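Local coordinates for protein monosaccharide-transporting ATPase (Actinobacillus succinogenes, PDB 5DTE) that binds D-allose between its two lobes as a periplasmic solute-binding protein and probably delivers sugars to an ABC transporter, at residues A[283-287]-A[288-292]; A[38-41]-A[42-46]; A[205-208]-A[209-213]; A[254-257]-A[258-262]; A[272-275]-A[276-280]. All blocks are in the same frame, centred on the assembly; numbering follows the deposited sequence.

Interaction 1. Residues A[283-287]-A[288-292]; sequences ALKQI and NKQEI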
loop_
_atom_site.group_PDB
_atom_site.type_symbol
_atom_site.label_atom_id
_atom_site.label_comp_id
_atom_site.label_asym_id
_atom_site.label_seq_id
_atom_site.Cartn_x
_atom_site.Cartn_y
_atom_site.Cartn_z
ATOM N N ALA A 283 -4.506 8.291 17.529
ATOM C CA ALA A 283 -4.778 7.485 18.714
ATOM C C ALA A 283 -4.759 8.372 19.957
ATOM O O ALA A 283 -5.691 8.345 20.760
ATOM C CB ALA A 283 -3.754 6.345 18.840
ATOM N N LEU A 284 -3.696 9.171 20.077
ATOM C CA LEU A 284 -3.455 10.056 21.214
ATOM C C LEU A 284 -4.581 11.039 21.437
ATOM O O LEU A 284 -4.929 11.337 22.584
ATOM C CB LEU A 284 -2.147 10.829 21.023
ATOM C CG LEU A 284 -0.892 9.963 21.100
ATOM C CD1 LEU A 284 0.338 10.760 20.720
ATOM C CD2 LEU A 284 -0.751 9.360 22.483
ATOM N N LYS A 285 -5.131 11.556 20.339
ATOM C CA LYS A 285 -6.248 12.488 20.420
ATOM C C LYS A 285 -7.438 11.762 21.007
ATOM O O LYS A 285 -8.050 12.233 21.954
ATOM C CB LYS A 285 -6.596 13.078 19.054
ATOM C CG LYS A 285 -5.766 14.307 18.647
ATOM C CD LYS A 285 -6.279 14.908 17.318
ATOM C CE LYS A 285 -5.268 15.837 16.643
ATOM N NZ LYS A 285 -5.339 15.649 15.153
ATOM N N GLN A 286 -7.731 10.590 20.463
ATOM C CA GLN A 286 -8.825 9.773 20.958
ATOM C C GLN A 286 -8.604 9.242 22.387
ATOM O O GLN A 286 -9.563 8.881 23.062
ATOM C CB GLN A 286 -9.074 8.613 20.004
ATOM C CG GLN A 286 -10.117 8.920 18.938
ATOM C CD GLN A 286 -10.840 7.685 18.455
ATOM O OE1 GLN A 286 -10.259 6.597 18.341
ATOM N NE2 GLN A 286 -12.127 7.840 18.185
ATOM N N ILE A 287 -7.360 9.186 22.855
ATOM C CA ILE A 287 -7.129 8.894 24.270
ATOM C C ILE A 287 -7.496 10.123 25.097
ATOM O O ILE A 287 -7.920 10.020 26.249
ATOM C CB ILE A 287 -5.666 8.487 24.570
ATOM C CG1 ILE A 287 -5.347 7.122 23.961
ATOM C CG2 ILE A 287 -5.398 8.457 26.083
ATOM C CD1 ILE A 287 -3.934 6.675 24.238
ATOM N N ASN A 288 -7.352 11.295 24.500
ATOM C CA ASN A 288 -7.684 12.509 25.216
ATOM C C ASN A 288 -9.036 13.041 24.792
ATOM O O ASN A 288 -9.305 14.234 24.903
ATOM C CB ASN A 288 -6.602 13.560 25.013
ATOM C CG ASN A 288 -5.251 13.078 25.469
ATOM O OD1 ASN A 288 -4.980 12.994 26.672
ATOM N ND2 ASN A 288 -4.388 12.761 24.513
ATOM N N LYS A 289 -9.878 12.133 24.304
ATOM C CA LYS A 289 -11.273 12.431 23.998
ATOM C C LYS A 289 -11.446 13.696 23.142
ATOM O O LYS A 289 -12.307 14.529 23.411
ATOM C CB LYS A 289 -12.070 12.549 25.306
ATOM C CG LYS A 289 -11.948 11.328 26.250
ATOM C CD LYS A 289 -12.440 10.057 25.582
ATOM C CE LYS A 289 -12.626 8.921 26.575
ATOM N NZ LYS A 289 -11.373 8.572 27.316
ATOM N N GLN A 290 -10.600 13.841 22.124
ATOM C CA GLN A 290 -10.777 14.870 21.099
ATOM C C GLN A 290 -11.188 14.246 19.765
ATOM O O GLN A 290 -10.846 13.095 19.469
ATOM C CB GLN A 290 -9.500 15.689 20.881
ATOM C CG GLN A 290 -8.731 16.113 22.121
ATOM C CD GLN A 290 -7.339 16.638 21.762
ATOM O OE1 GLN A 290 -6.339 15.911 21.834
ATOM N NE2 GLN A 290 -7.276 17.908 21.364
ATOM N N GLU A 291 -11.889 15.017 18.943
ATOM C CA GLU A 291 -12.390 14.481 17.691
ATOM C C GLU A 291 -11.303 14.375 16.626
ATOM O O GLU A 291 -10.430 15.236 16.507
ATOM C CB GLU A 291 -13.544 15.334 17.176
ATOM C CG GLU A 291 -13.177 16.768 16.861
ATOM C CD GLU A 291 -14.390 17.580 16.439
ATOM O OE1 GLU A 291 -15.434 16.969 16.112
ATOM O OE2 GLU A 291 -14.301 18.826 16.422
ATOM N N ILE A 292 -11.358 13.280 15.875
ATOM C CA ILE A 292 -10.529 13.084 14.699
ATOM C C ILE A 292 -11.456 12.882 13.493
ATOM O O ILE A 292 -12.602 12.460 13.669
ATOM C CB ILE A 292 -9.581 11.849 14.842
ATOM C CG1 ILE A 292 -10.381 10.595 15.199
ATOM C CG2 ILE A 292 -8.454 12.101 15.843
ATOM C CD1 ILE A 292 -9.557 9.355 15.269
#
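Ile-292 folds back against the last turn of helix 272-287 and meets two side chains at different angles. Its CD1 end runs at about a right angle to Gln-286 and reaches the aliphatic CG at 3.7 Å. The CG2 branch instead crosses Lys-285 at a slant, touching its CB at 3.8 Å and lying as close to CD. With CG1 set between the backbone N and the carbonyl carbon (chi1 54°), the two branches diverge, one for each neighbour. Gln-290 lies nearly perpendicular to Lys-285 from another direction, its OE1 3.6 Å from CG. The backbone makes this return possible through a Schellman motif: Gln-290 N donates to Lys-285 O at 3.0 Å in an almost straight bond, approaching from well above the carbonyl plane, while Lys-289 N makes a weak bond of 3.5 Å to Gln-286 O. Lys-289 supplies the positive phi (50°) of the motif. Gln-286 and Ile-292 both also rest on Asn-132 of strand 132-135. Ile-292 meets only the aliphatic parts of Lys-285 and Gln-286 closely, so its packing probably owes little to charge; the clear polar bond is the backbone one from Gln-290 N to Lys-285 O, which closes off the helix end.

Interaction 2. Residues A[38-41]-A[42-46]; sequences NEYF and ISMRQ. With ALL (beta-D-allopyranose), chain E.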
loop_
_atom_site.group_PDB
_atom_site.type_symbol
_atom_site.label_atom_id
_atom_site.label_comp_id
_atom_site.label_asym_id
_atom_site.label_seq_id
_atom_site.Cartn_x
_atom_site.Cartn_y
_atom_site.Cartn_z
ATOM N N ASN A 38 7.754 -7.191 3.666
ATOM C CA ASN A 38 7.835 -6.086 2.715
ATOM C C ASN A 38 8.785 -5.000 3.217
ATOM O O ASN A 38 8.879 -4.758 4.415
ATOM C CB ASN A 38 6.441 -5.494 2.463
ATOM C CG ASN A 38 6.365 -4.692 1.165
ATOM O OD1 ASN A 38 7.388 -4.338 0.565
ATOM N ND2 ASN A 38 5.145 -4.413 0.719
ATOM N N GLU A 39 9.499 -4.350 2.309
ATOM C CA GLU A 39 10.376 -3.260 2.709
ATOM C C GLU A 39 9.544 -2.044 3.120
ATOM O O GLU A 39 9.893 -1.324 4.054
ATOM C CB GLU A 39 11.344 -2.909 1.576
ATOM C CG GLU A 39 11.995 -1.529 1.670
ATOM C CD GLU A 39 12.881 -1.358 2.887
ATOM O OE1 GLU A 39 13.575 -2.327 3.262
ATOM O OE2 GLU A 39 12.889 -0.241 3.458
ATOM N N TYR A 40 8.435 -1.840 2.423
ATOM C CA TYR A 40 7.513 -0.757 2.723
ATOM C C TYR A 40 7.074 -0.723 4.209
ATOM O O TYR A 40 7.061 0.341 4.842
ATOM C CB TYR A 40 6.289 -0.852 1.796
ATOM C CG TYR A 40 5.228 0.170 2.089
ATOM C CD1 TYR A 40 5.384 1.486 1.690
ATOM C CD2 TYR A 40 4.079 -0.173 2.786
ATOM C CE1 TYR A 40 4.418 2.432 1.971
ATOM C CE2 TYR A 40 3.109 0.765 3.074
ATOM C CZ TYR A 40 3.288 2.065 2.667
ATOM O OH TYR A 40 2.331 3.000 2.948
ATOM N N PHE A 41 6.736 -1.874 4.777
ATOM C CA PHE A 41 6.286 -1.902 6.168
ATOM C C PHE A 41 7.452 -1.794 7.149
ATOM O O PHE A 41 7.316 -1.207 8.225
ATOM C CB PHE A 41 5.451 -3.152 6.431
ATOM C CG PHE A 41 4.055 -3.047 5.908
ATOM C CD1 PHE A 41 3.172 -2.124 6.450
ATOM C CD2 PHE A 41 3.621 -3.847 4.859
ATOM C CE1 PHE A 41 1.868 -2.001 5.966
ATOM C CE2 PHE A 41 2.316 -3.735 4.365
ATOM C CZ PHE A 41 1.440 -2.810 4.925
ATOM N N ILE A 42 8.593 -2.351 6.766
ATOM C CA ILE A 42 9.853 -2.130 7.468
ATOM C C ILE A 42 10.106 -0.630 7.627
ATOM O O ILE A 42 10.586 -0.161 8.657
ATOM C CB ILE A 42 11.021 -2.793 6.705
ATOM C CG1 ILE A 42 11.137 -4.263 7.097
ATOM C CG2 ILE A 42 12.340 -2.074 6.969
ATOM C CD1 ILE A 42 11.556 -4.471 8.562
ATOM N N SER A 43 9.743 0.115 6.592
ATOM C CA SER A 43 9.925 1.563 6.535
ATOM C C SER A 43 8.943 2.279 7.438
ATOM O O SER A 43 9.258 3.292 8.065
ATOM C CB SER A 43 9.761 2.046 5.091
ATOM O OG SER A 43 9.475 3.420 5.060
ATOM N N MET A 44 7.734 1.743 7.481
ATOM C CA MET A 44 6.664 2.326 8.266
ATOM C C MET A 44 6.868 1.992 9.731
ATOM O O MET A 44 6.598 2.812 10.613
ATOM C CB MET A 44 5.312 1.812 7.769
ATOM C CG MET A 44 4.186 1.931 8.770
ATOM S SD MET A 44 2.610 1.402 8.089
ATOM C CE MET A 44 2.480 2.487 6.653
ATOM N N ARG A 45 7.341 0.776 9.988
ATOM C CA ARG A 45 7.585 0.375 11.356
ATOM C C ARG A 45 8.689 1.255 11.943
ATOM O O ARG A 45 8.617 1.643 13.102
ATOM C CB ARG A 45 7.974 -1.100 11.461
ATOM C CG ARG A 45 8.278 -1.492 12.908
ATOM C CD ARG A 45 9.558 -2.304 13.076
ATOM N NE ARG A 45 9.814 -2.568 14.494
ATOM C CZ ARG A 45 9.476 -3.678 15.145
ATOM N NH1 ARG A 45 9.751 -3.802 16.437
ATOM N NH2 ARG A 45 8.881 -4.669 14.506
ATOM N N GLN A 46 9.706 1.569 11.141
ATOM C CA GLN A 46 10.814 2.396 11.598
ATOM C C GLN A 46 10.372 3.821 11.894
ATOM O O GLN A 46 10.739 4.377 12.920
ATOM C CB GLN A 46 11.927 2.416 10.567
ATOM C CG GLN A 46 13.103 3.270 10.980
ATOM C CD GLN A 46 14.217 3.237 9.952
ATOM O OE1 GLN A 46 13.988 3.481 8.762
ATOM N NE2 GLN A 46 15.429 2.915 10.400
HETATM C C1 ALL E . -0.603 -2.516 0.555
HETATM C C2 ALL E . 0.236 -1.316 0.952
HETATM C C3 ALL E . 1.594 -1.353 0.358
HETATM C C4 ALL E . 2.251 -2.690 0.508
HETATM C C5 ALL E . 1.340 -3.736 -0.110
HETATM C C6 ALL E . 1.958 -5.093 -0.209
HETATM O O1 ALL E . -1.760 -2.584 1.293
HETATM O O2 ALL E . -0.435 -0.134 0.465
HETATM O O3 ALL E . 1.486 -1.070 -1.072
HETATM O O4 ALL E . 3.531 -2.687 -0.143
HETATM O O5 ALL E . 0.143 -3.799 0.717
HETATM O O6 ALL E . 2.038 -5.663 1.081
#
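The N-terminal turn of helix 39-54, in the beta-alpha-beta unit formed with strands 28-33 and 58-63, carries Tyr-40 and Phe-41 into the allose pocket and backs them with Met-44. Asn-38 is the N-cap: its OD1 accepts a weak bond from Tyr-40 N, which leaves ND2 turned to the sugar as the nearest protein atom of this turn to allose O4. Tyr-40 lies against the pyranose carbons, with CD2 3.7 Å from C3, while the same atom stands 4.0 Å above the centre of the Phe-41 ring. The phenylalanine therefore has one face covered by the tyrosine and presents its rim to the sugar, CE2 being 3.8 Å from O6. Asp-250, Arg-174, Glu-67, Asp-116 and Lys-34 also hydrogen-bond the allose. One turn on, Met-44 N donates to Tyr-40 O at 3.1 Å. The Met-44 chain runs alongside Phe-41, pointing the same way, and bends only at its last torsion (chi3 -57°), which brings CE to 3.7 Å from Tyr-40 OH. Its sulfur makes a Met-aromatic contact at the ring edge, SD 5.1 Å from the Phe-41 centroid and 77° off the ring normal.

Interaction 3. Residues A[205-208]-A[209-213]; sequences NVTT and NILTA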
loop_
_atom_site.group_PDB
_atom_site.type_symbol
_atom_site.label_atom_id
_atom_site.label_comp_id
_atom_site.label_asym_id
_atom_site.label_seq_id
_atom_site.Cartn_x
_atom_site.Cartn_y
_atom_site.Cartn_z
ATOM N N ASN A 205 8.726 -14.032 -12.410
ATOM C CA ASN A 205 8.169 -15.145 -13.154
ATOM C C ASN A 205 7.019 -14.696 -14.041
ATOM O O ASN A 205 7.050 -14.898 -15.265
ATOM C CB ASN A 205 7.684 -16.243 -12.224
ATOM C CG ASN A 205 7.227 -17.474 -12.983
ATOM O OD1 ASN A 205 6.122 -17.511 -13.525
ATOM N ND2 ASN A 205 8.087 -18.481 -13.045
ATOM N N VAL A 206 6.004 -14.084 -13.436
ATOM C CA VAL A 206 4.858 -13.626 -14.221
ATOM C C VAL A 206 5.251 -12.687 -15.383
ATOM O O VAL A 206 4.810 -12.893 -16.514
ATOM C CB VAL A 206 3.827 -12.924 -13.340
ATOM C CG1 VAL A 206 2.804 -12.190 -14.207
ATOM C CG2 VAL A 206 3.142 -13.922 -12.421
ATOM N N THR A 207 6.096 -11.689 -15.119
ATOM C CA THR A 207 6.476 -10.719 -16.152
ATOM C C THR A 207 7.182 -11.383 -17.319
ATOM O O THR A 207 6.996 -10.992 -18.464
ATOM C CB THR A 207 7.402 -9.599 -15.603
ATOM O OG1 THR A 207 6.781 -8.964 -14.489
ATOM C CG2 THR A 207 7.680 -8.541 -16.649
ATOM N N THR A 208 8.014 -12.371 -17.028
ATOM C CA THR A 208 8.721 -13.063 -18.085
ATOM C C THR A 208 7.720 -13.749 -18.995
ATOM O O THR A 208 7.781 -13.598 -20.219
ATOM C CB THR A 208 9.720 -14.074 -17.522
ATOM O OG1 THR A 208 10.953 -13.393 -17.286
ATOM C CG2 THR A 208 9.960 -15.202 -18.507
ATOM N N ASN A 209 6.783 -14.471 -18.390
ATOM C CA ASN A 209 5.777 -15.198 -19.148
ATOM C C ASN A 209 4.824 -14.244 -19.897
ATOM O O ASN A 209 4.256 -14.597 -20.932
ATOM C CB ASN A 209 5.012 -16.126 -18.208
ATOM C CG ASN A 209 5.927 -17.119 -17.498
ATOM O OD1 ASN A 209 6.881 -17.646 -18.086
ATOM N ND2 ASN A 209 5.647 -17.366 -16.221
ATOM N N ILE A 210 4.672 -13.025 -19.388
ATOM C CA ILE A 210 3.824 -12.022 -20.032
ATOM C C ILE A 210 4.534 -11.314 -21.196
ATOM O O ILE A 210 3.908 -10.956 -22.195
ATOM C CB ILE A 210 3.342 -10.994 -19.006
ATOM C CG1 ILE A 210 2.366 -11.660 -18.032
ATOM C CG2 ILE A 210 2.704 -9.796 -19.681
ATOM C CD1 ILE A 210 1.629 -10.679 -17.144
ATOM N N LEU A 211 5.848 -11.155 -21.077
ATOM C CA LEU A 211 6.665 -10.510 -22.109
ATOM C C LEU A 211 6.881 -11.402 -23.325
ATOM O O LEU A 211 6.979 -10.908 -24.445
ATOM C CB LEU A 211 8.023 -10.088 -21.532
ATOM C CG LEU A 211 8.122 -8.763 -20.765
ATOM C CD1 LEU A 211 9.514 -8.618 -20.175
ATOM C CD2 LEU A 211 7.761 -7.547 -21.650
ATOM N N THR A 212 6.973 -12.710 -23.111
ATOM C CA THR A 212 7.042 -13.632 -24.228
ATOM C C THR A 212 5.704 -13.661 -24.960
ATOM O O THR A 212 5.663 -13.669 -26.182
ATOM C CB THR A 212 7.389 -15.045 -23.790
ATOM O OG1 THR A 212 8.556 -15.021 -22.965
ATOM C CG2 THR A 212 7.645 -15.900 -25.009
ATOM N N ALA A 213 4.614 -13.658 -24.197
ATOM C CA ALA A 213 3.252 -13.734 -24.737
ATOM C C ALA A 213 2.872 -12.592 -25.712
ATOM O O ALA A 213 2.271 -12.855 -26.758
ATOM C CB ALA A 213 2.252 -13.788 -23.579
#
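Regular i to i+4 hydrogen bonds join Asn-205 to Asn-209, Val-206 to Ile-210, Thr-207 to Leu-211 and Thr-208 to Thr-212 along the last turns of helix 200-213. The helix is the connection of a beta-alpha-beta crossover between strands 188-195 and 219-222 of the four-stranded parallel sheet, and its two sides differ accordingly. Toward the sheet, Val-206 and Ile-210 lie side by side and point the same way, CG1 of the valine meeting CD1 of the isoleucine at 3.5 Å. The pair packs on strands 157-163 and 188-195, where Leu-162, Ala-192 and Gln-194 receive it. Thr-207 and Leu-211 repeat the parallel pairing one residue further round, with Thr-207 CG2 4.0 Å from Leu-211 CD1, and meet helix 225-237 through Ala-231, Ala-234 and Val-235. The Thr-207 methyl is directed to the leucine because OG1 sits beside the backbone N (chi1 -55°), from where the hydroxyl bonds back to Ala-203 O. On the exposed side, Asn-205 and Asn-209 slant across each other with their amide planes 74° apart, and Asn-205 OD1 approaches Asn-209 ND2 to 2.7 Å. Further along this side Thr-208 O is gripped twice by one residue: Thr-212 N donates to it at 3.1 Å, and Thr-212 OG1 donates as well, at 3.2 Å, tilted 34° from the carbonyl plane.

Interaction 4. Residues A[254-257]-A[258-262]; sequences LAIE and YVKQG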
loop_
_atom_site.group_PDB
_atom_site.type_symbol
_atom_site.label_atom_id
_atom_site.label_comp_id
_atom_site.label_asym_id
_atom_site.label_seq_id
_atom_site.Cartn_x
_atom_site.Cartn_y
_atom_site.Cartn_z
ATOM N N LEU A 254 14.841 1.306 -2.642
ATOM C CA LEU A 254 15.350 0.657 -3.851
ATOM C C LEU A 254 14.592 1.051 -5.143
ATOM O O LEU A 254 15.204 1.248 -6.198
ATOM C CB LEU A 254 15.318 -0.863 -3.662
ATOM C CG LEU A 254 15.835 -1.696 -4.828
ATOM C CD1 LEU A 254 17.277 -1.342 -5.150
ATOM C CD2 LEU A 254 15.642 -3.180 -4.542
ATOM N N ALA A 255 13.265 1.144 -5.063
ATOM C CA ALA A 255 12.451 1.660 -6.163
ATOM C C ALA A 255 12.871 3.086 -6.529
ATOM O O ALA A 255 13.069 3.415 -7.697
ATOM C CB ALA A 255 10.986 1.624 -5.788
ATOM N N ILE A 256 12.998 3.927 -5.509
ATOM C CA ILE A 256 13.467 5.295 -5.680
ATOM C C ILE A 256 14.821 5.343 -6.396
ATOM O O ILE A 256 15.024 6.157 -7.293
ATOM C CB ILE A 256 13.577 5.996 -4.321
ATOM C CG1 ILE A 256 12.192 6.151 -3.683
ATOM C CG2 ILE A 256 14.314 7.328 -4.448
ATOM C CD1 ILE A 256 11.208 6.866 -4.524
ATOM N N GLU A 257 15.739 4.463 -5.997
ATOM C CA GLU A 257 17.057 4.402 -6.612
ATOM C C GLU A 257 16.936 4.057 -8.105
ATOM O O GLU A 257 17.518 4.732 -8.962
ATOM C CB GLU A 257 17.929 3.379 -5.879
ATOM C CG GLU A 257 19.334 3.241 -6.417
ATOM C CD GLU A 257 20.097 2.130 -5.717
ATOM O OE1 GLU A 257 19.556 1.579 -4.729
ATOM O OE2 GLU A 257 21.227 1.801 -6.153
ATOM N N TYR A 258 16.157 3.013 -8.403
ATOM C CA TYR A 258 15.865 2.622 -9.780
ATOM C C TYR A 258 15.304 3.793 -10.588
ATOM O O TYR A 258 15.659 3.992 -11.744
ATOM C CB TYR A 258 14.879 1.458 -9.815
ATOM C CG TYR A 258 15.490 0.068 -9.767
ATOM C CD1 TYR A 258 16.824 -0.127 -9.423
ATOM C CD2 TYR A 258 14.724 -1.056 -10.103
ATOM C CE1 TYR A 258 17.370 -1.405 -9.391
ATOM C CE2 TYR A 258 15.254 -2.325 -10.066
ATOM C CZ TYR A 258 16.577 -2.496 -9.712
ATOM O OH TYR A 258 17.106 -3.762 -9.686
ATOM N N VAL A 259 14.424 4.567 -9.974
ATOM C CA VAL A 259 13.885 5.751 -10.626
ATOM C C VAL A 259 14.995 6.734 -10.961
ATOM O O VAL A 259 15.006 7.309 -12.049
ATOM C CB VAL A 259 12.833 6.441 -9.752
ATOM C CG1 VAL A 259 12.519 7.808 -10.292
ATOM C CG2 VAL A 259 11.582 5.572 -9.663
ATOM N N LYS A 260 15.935 6.908 -10.032
ATOM C CA LYS A 260 17.095 7.761 -10.277
ATOM C C LYS A 260 17.903 7.271 -11.470
ATOM O O LYS A 260 18.247 8.051 -12.353
ATOM C CB LYS A 260 18.001 7.825 -9.051
ATOM C CG LYS A 260 17.820 9.051 -8.195
ATOM C CD LYS A 260 18.455 8.837 -6.854
ATOM C CE LYS A 260 17.658 9.507 -5.780
ATOM N NZ LYS A 260 18.208 9.169 -4.432
ATOM N N GLN A 261 18.199 5.974 -11.491
ATOM C CA GLN A 261 19.039 5.398 -12.535
ATOM C C GLN A 261 18.328 5.320 -13.894
ATOM O O GLN A 261 18.973 5.147 -14.936
ATOM C CB GLN A 261 19.517 4.005 -12.129
ATOM C CG GLN A 261 20.064 3.889 -10.712
ATOM C CD GLN A 261 20.326 2.433 -10.321
ATOM O OE1 GLN A 261 20.188 2.051 -9.154
ATOM N NE2 GLN A 261 20.711 1.615 -11.305
ATOM N N GLY A 262 17.005 5.453 -13.883
ATOM C CA GLY A 262 16.212 5.339 -15.097
ATOM C C GLY A 262 15.635 3.946 -15.312
ATOM O O GLY A 262 14.859 3.729 -16.245
#
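Leu-254 and Tyr-258 meet one turn apart, CD1 of the leucine lying 4.2 Å from CE1 of the phenol ring. In the backbone, Tyr-258 N donates to Leu-254 O at 3.0 Å in a nearly straight bond, and the same carbonyl oxygen lies 3.8 Å from Tyr-258 CG, oblique to the ring. Next round the helix, Val-259 N bonds to Ala-255 O at 2.9 Å; the CG2 branch of Val-259, beside its own backbone N, leans over that oxygen at 3.3 Å, while CG1 stands anti to the N (chi1 167°). Ile-256 CG2 comes within 4.2 Å of Lys-260 CE, a loose contact between a branched side chain and the aliphatic length of a lysine.

Outside this first shell, the leucine and tyrosine are received by helix 225-237, where both touch Ile-229 and the tyrosine reaches Val-232. The two helices belong to the lobe built on the parallel sheet of strands 188-195, 157-163, 219-222 and 245-247, and helix 253-261 follows strand 245-247, at one edge of this sheet, in the alternating beta-alpha order of a type I periplasmic binding protein. The chain's C-terminus covers another part of the helix: Ile-256 rests on Tyr-311, whose terminal carboxylate forms a salt bridge with Lys-260 NZ, and Lys-305 NZ donates to Lys-260 O. At the helix end Gly-262 takes a positive phi (96°), a turn suited to glycine, and the backbone of Tyr-258 bonds with Met-264 beyond it.

Interaction 5. Residues A[272-275]-A[276-280]; sequences PKKQ and VAIAI
Val-276 and Gln-275 mark the close-packed side of this helix start, Lys-274 and Ile-278 the side nearer solvent. On the inner side, Val-276 CG1 lies over two carbonyl groups of the preceding turn, 3.2 Å from Pro-272 O and 3.3 Å from Lys-273 O. A chi1 of 64° puts that methyl between the backbone N and the carbonyl carbon and so turns it back along the helix; Val-276 N meanwhile makes a weak bond to Pro-272 O. Gln-275 is extended beyond CG, and its buried amide is held by a hydrogen bond from NE2 to Gln-270 O. Both residues touch Leu-115 of strand 112-115. Ala-279 N donates to Gln-275 O at 2.8 Å, in the carbonyl plane, and the Ala-279 methyl packs on Ile-113 and Ile-89.

The other side is more exposed to solvent. Lys-274 and Ile-278 run side by side in the same direction, with Lys-274 CG 3.7 Å from Ile-278 CD1. The lysine bends only at its last torsion (chi4 64°), which leaves NZ 4.0 Å from the same methyl, with a weak hydrogen bond to Tyr-296 OH as a polar partner. Ile-278 N closes the turn by donating to Lys-274 O at 2.8 Å. Helix 272-287, following the short antiparallel strand 267-269, thus lies against strands 87-90 and 112-115 and beside helix 39-54: a late chain segment that returns to the lobe of the N-terminal strands and leads on to its edge strand 295-297, as in type I periplasmic binding proteins.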
loop_
_atom_site.group_PDB
_atom_site.type_symbol
_atom_site.label_atom_id
_atom_site.label_comp_id
_atom_site.label_asym_id
_atom_site.label_seq_id
_atom_site.Cartn_x
_atom_site.Cartn_y
_atom_site.Cartn_z
ATOM N N PRO A 272 4.794 6.465 4.029
ATOM C CA PRO A 272 4.394 5.479 5.036
ATOM C C PRO A 272 4.749 5.910 6.459
ATOM O O PRO A 272 4.162 5.404 7.413
ATOM C CB PRO A 272 5.176 4.233 4.625
ATOM C CG PRO A 272 6.385 4.762 3.945
ATOM C CD PRO A 272 5.988 6.039 3.279
ATOM N N LYS A 273 5.699 6.830 6.601
ATOM C CA LYS A 273 6.066 7.321 7.927
ATOM C C LYS A 273 5.078 8.370 8.390
ATOM O O LYS A 273 4.704 8.374 9.555
ATOM C CB LYS A 273 7.477 7.897 7.929
ATOM C CG LYS A 273 8.506 6.993 7.277
ATOM C CD LYS A 273 9.750 6.870 8.113
ATOM C CE LYS A 273 10.789 6.001 7.437
ATOM N NZ LYS A 273 12.029 5.922 8.262
ATOM N N LYS A 274 4.661 9.253 7.475
ATOM C CA LYS A 274 3.660 10.283 7.770
ATOM C C LYS A 274 2.309 9.648 8.111
ATOM O O LYS A 274 1.620 10.074 9.044
ATOM C CB LYS A 274 3.505 11.232 6.592
ATOM C CG LYS A 274 2.476 12.352 6.815
ATOM C CD LYS A 274 2.430 13.320 5.606
ATOM C CE LYS A 274 1.214 14.268 5.595
ATOM N NZ LYS A 274 1.189 15.216 6.723
ATOM N N GLN A 275 1.940 8.625 7.344
ATOM C CA GLN A 275 0.743 7.848 7.631
ATOM C C GLN A 275 0.716 7.350 9.074
ATOM O O GLN A 275 -0.133 7.750 9.870
ATOM C CB GLN A 275 0.647 6.652 6.697
ATOM C CG GLN A 275 0.195 6.968 5.297
ATOM C CD GLN A 275 -0.261 5.717 4.550
ATOM O OE1 GLN A 275 -0.663 4.714 5.153
ATOM N NE2 GLN A 275 -0.205 5.776 3.234
ATOM N N VAL A 276 1.652 6.468 9.406
ATOM C CA VAL A 276 1.678 5.865 10.730
ATOM C C VAL A 276 1.959 6.921 11.802
ATOM O O VAL A 276 1.627 6.732 12.965
ATOM C CB VAL A 276 2.714 4.738 10.800
ATOM C CG1 VAL A 276 4.117 5.283 10.596
ATOM C CG2 VAL A 276 2.591 3.969 12.111
ATOM N N ALA A 277 2.545 8.050 11.410
ATOM C CA ALA A 277 2.699 9.152 12.349
ATOM C C ALA A 277 1.332 9.729 12.647
ATOM O O ALA A 277 0.984 9.898 13.811
ATOM C CB ALA A 277 3.623 10.214 11.812
ATOM N N ILE A 278 0.546 10.010 11.607
ATOM C CA ILE A 278 -0.832 10.478 11.815
ATOM C C ILE A 278 -1.654 9.442 12.591
ATOM O O ILE A 278 -2.448 9.808 13.447
ATOM C CB ILE A 278 -1.550 10.827 10.485
ATOM C CG1 ILE A 278 -1.327 12.300 10.134
ATOM C CG2 ILE A 278 -3.046 10.611 10.604
ATOM C CD1 ILE A 278 0.068 12.647 9.637
ATOM N N ALA A 279 -1.444 8.156 12.321
ATOM C CA ALA A 279 -2.109 7.108 13.093
ATOM C C ALA A 279 -1.865 7.248 14.610
ATOM O O ALA A 279 -2.807 7.253 15.410
ATOM C CB ALA A 279 -1.660 5.759 12.614
ATOM N N ILE A 280 -0.597 7.378 14.991
ATOM C CA ILE A 280 -0.204 7.557 16.390
ATOM C C ILE A 280 -0.689 8.894 16.947
ATOM O O ILE A 280 -0.999 9.002 18.137
ATOM C CB ILE A 280 1.327 7.475 16.548
ATOM C CG1 ILE A 280 1.834 6.119 16.064
ATOM C CG2 ILE A 280 1.755 7.757 17.992
ATOM C CD1 ILE A 280 3.294 6.131 15.656
#

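Overall arrangement
Interactions 1 and 5 share helix 272-287, interaction 1 running on into the loop after it, with centres about 15 Å apart: interaction 5 is partly buried against the six-stranded sheet, whereas interaction 1 is a surface contact at the helix's far end. Interaction 2 reaches the sugar directly and touches interaction 5, where Tyr-40 packs on Pro-272 and Gln-46 pairs with Lys-273. Interactions 3 and 4 belong to the other lobe and both pack on helix 225-237. The chemistry follows position: aromatic rings, sulfur and the capping amide of Asn-38 by the sugar, aliphatic pairs facing the sheets, and the Asn-205/Asn-209 pair and the C-terminal capping of interaction 1 at the surface.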